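Local coordinates for protein purine nucleoside phosphorylase (Anopheles gambiae, PDB 2P4S) that catalyses the phosphorolysis of inosine, guanosine and their 2'-deoxy forms to free purine base and pentose 1-phosphate in purine salvage, working as a homotrimer, at residues A[214-219]-A[270-275]. Residues are numbered along the deposited sequence; the frame is centred on the assembly and turned at random.
Sequences IMLIKD and NELREG
A parallel strand pair in the mixed central sheet joins I214, L216 and K218 to E271, R273 and G275 through five backbone hydrogen bonds. In the register of a parallel ladder, I214 and L216 each bond to the two residues flanking their bridge partner, L272 or E274, and K218 N bonds to G275 O. R273 N to I214 O is 2.7 Å and almost straight, whereas L216 N approaches R273 O from above the carbonyl plane, at 2.9 Å. On one face L272 CD1 lies 3.9 Å from I214 CG2 and L272 CD2 4.0 Å from L216 CD1; helix 253-265, the helix of the beta-alpha-beta crossover that joins the two strands, packs on this face. On the other face M215 has CG anti to its backbone N (chi1 -168°), 3.5 Å from G275 N, and its sulfur sits over G275, where the lack of a side chain leaves it room. E274, on the same face as L272, is crossed by the extended chain of K218, whose CB lies 3.8 Å from E274 CG. K218 NZ and E274 OE1 stay 4.7 Å apart, bridged by two waters, one weakly bound to the lysine, while E274 forms a salt bridge with K260 and K218 a cation-pi contact with Y334 of a neighbouring subunit.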
loop_
_atom_site.group_PDB
_atom_site.type_symbol
_atom_site.label_atom_id
_atom_site.label_comp_id
_atom_site.label_asym_id
_atom_site.label_seq_id
_atom_site.Cartn_x
_atom_site.Cartn_y
_atom_site.Cartn_z
ATOM N N ILE A 214 0.555 -26.637 -10.784
ATOM C CA ILE A 214 1.485 -25.580 -11.110
ATOM C C ILE A 214 0.720 -24.547 -11.927
ATOM O O ILE A 214 0.164 -24.867 -12.989
ATOM C CB ILE A 214 2.649 -26.156 -11.908
ATOM C CG1 ILE A 214 3.458 -27.118 -11.019
ATOM C CG2 ILE A 214 3.507 -25.064 -12.576
ATOM C CD1 ILE A 214 4.448 -27.962 -11.824
ATOM N N MET A 215 0.669 -23.327 -11.424
ATOM C CA MET A 215 0.161 -22.214 -12.188
ATOM C C MET A 215 1.286 -21.432 -12.834
ATOM O O MET A 215 2.027 -20.751 -12.130
ATOM C CB MET A 215 -0.648 -21.264 -11.308
ATOM C CG MET A 215 -1.454 -20.243 -12.138
ATOM S SD MET A 215 -1.909 -18.809 -11.199
ATOM C CE MET A 215 -0.320 -17.945 -11.017
ATOM N N LEU A 216 1.379 -21.480 -14.170
ATOM C CA LEU A 216 2.178 -20.489 -14.910
ATOM C C LEU A 216 1.679 -19.098 -14.574
ATOM O O LEU A 216 0.488 -18.823 -14.575
ATOM C CB LEU A 216 2.107 -20.657 -16.428
ATOM C CG LEU A 216 2.360 -22.093 -16.914
ATOM C CD1 LEU A 216 2.118 -22.233 -18.397
ATOM C CD2 LEU A 216 3.755 -22.634 -16.465
ATOM N N ILE A 217 2.620 -18.208 -14.320
ATOM C CA ILE A 217 2.273 -16.833 -14.093
ATOM C C ILE A 217 2.228 -16.168 -15.451
ATOM O O ILE A 217 3.221 -16.124 -16.188
ATOM C CB ILE A 217 3.222 -16.148 -13.071
ATOM C CG1 ILE A 217 3.278 -16.991 -11.781
ATOM C CG2 ILE A 217 2.775 -14.666 -12.838
ATOM C CD1 ILE A 217 4.229 -16.440 -10.654
ATOM N N LYS A 218 1.033 -15.713 -15.795
ATOM C CA LYS A 218 0.822 -15.025 -17.024
ATOM C C LYS A 218 0.946 -13.519 -16.761
ATOM O O LYS A 218 1.311 -12.756 -17.655
ATOM C CB LYS A 218 -0.567 -15.387 -17.575
ATOM C CG LYS A 218 -0.922 -14.644 -18.855
ATOM C CD LYS A 218 -2.320 -15.040 -19.413
ATOM C CE LYS A 218 -2.433 -14.596 -20.896
ATOM N NZ LYS A 218 -3.859 -14.971 -21.374
ATOM N N ASP A 219 0.619 -13.100 -15.535
ATOM C CA ASP A 219 0.628 -11.705 -15.186
ATOM C C ASP A 219 0.597 -11.571 -13.675
ATOM O O ASP A 219 0.365 -12.551 -12.975
ATOM C CB ASP A 219 -0.592 -10.985 -15.804
ATOM C CG ASP A 219 -0.299 -9.517 -16.114
ATOM O OD1 ASP A 219 0.784 -9.009 -15.695
ATOM O OD2 ASP A 219 -1.145 -8.865 -16.733
ATOM N N ASN A 270 -3.202 -31.874 -16.738
ATOM C CA ASN A 270 -4.401 -31.561 -15.921
ATOM C C ASN A 270 -4.083 -30.780 -14.643
ATOM O O ASN A 270 -4.976 -30.218 -14.012
ATOM C CB ASN A 270 -5.122 -32.841 -15.539
ATOM C CG ASN A 270 -5.857 -33.443 -16.712
ATOM O OD1 ASN A 270 -6.867 -32.895 -17.169
ATOM N ND2 ASN A 270 -5.334 -34.529 -17.238
ATOM N N GLU A 271 -2.808 -30.782 -14.278
ATOM C CA GLU A 271 -2.317 -30.154 -13.076
ATOM C C GLU A 271 -1.599 -28.872 -13.457
ATOM O O GLU A 271 -0.912 -28.313 -12.648
ATOM C CB GLU A 271 -1.347 -31.091 -12.335
ATOM C CG GLU A 271 -2.011 -32.335 -11.690
ATOM C CD GLU A 271 -2.348 -33.465 -12.698
ATOM O OE1 GLU A 271 -1.488 -33.849 -13.543
ATOM O OE2 GLU A 271 -3.497 -33.969 -12.641
ATOM N N LEU A 272 -1.741 -28.430 -14.705
ATOM C CA LEU A 272 -1.160 -27.184 -15.140
ATOM C C LEU A 272 -2.235 -26.096 -15.300
ATOM O O LEU A 272 -3.211 -26.289 -15.996
ATOM C CB LEU A 272 -0.385 -27.339 -16.457
ATOM C CG LEU A 272 0.529 -26.151 -16.784
ATOM C CD1 LEU A 272 1.823 -26.248 -15.926
ATOM C CD2 LEU A 272 0.846 -26.057 -18.258
ATOM N N ARG A 273 -2.015 -24.943 -14.660
ATOM C CA ARG A 273 -2.903 -23.825 -14.776
ATOM C C ARG A 273 -2.092 -22.671 -15.347
ATOM O O ARG A 273 -0.851 -22.756 -15.488
ATOM C CB ARG A 273 -3.461 -23.414 -13.381
ATOM C CG ARG A 273 -4.037 -24.540 -12.547
ATOM C CD ARG A 273 -5.402 -24.991 -13.124
ATOM N NE ARG A 273 -5.882 -26.184 -12.435
ATOM C CZ ARG A 273 -7.078 -26.741 -12.652
ATOM N NH1 ARG A 273 -7.947 -26.201 -13.530
ATOM N NH2 ARG A 273 -7.402 -27.826 -11.973
ATOM N N GLU A 274 -2.781 -21.571 -15.561
ATOM C CA GLU A 274 -2.158 -20.339 -16.008
ATOM C C GLU A 274 -2.986 -19.169 -15.488
ATOM O O GLU A 274 -4.181 -19.115 -15.735
ATOM C CB GLU A 274 -2.133 -20.281 -17.507
ATOM C CG GLU A 274 -1.328 -19.093 -17.995
ATOM C CD GLU A 274 -1.306 -18.972 -19.521
ATOM O OE1 GLU A 274 -2.339 -19.267 -20.189
ATOM O OE2 GLU A 274 -0.230 -18.579 -20.038
ATOM N N GLY A 275 -2.368 -18.221 -14.790
ATOM C CA GLY A 275 -3.164 -17.110 -14.294
ATOM C C GLY A 275 -2.338 -16.064 -13.612
ATOM O O GLY A 275 -1.167 -15.895 -13.926
HETATM O O HOH W 1 -4.621 -17.763 -20.737
HETATM O O HOH W 2 -2.291 -17.442 -22.742
#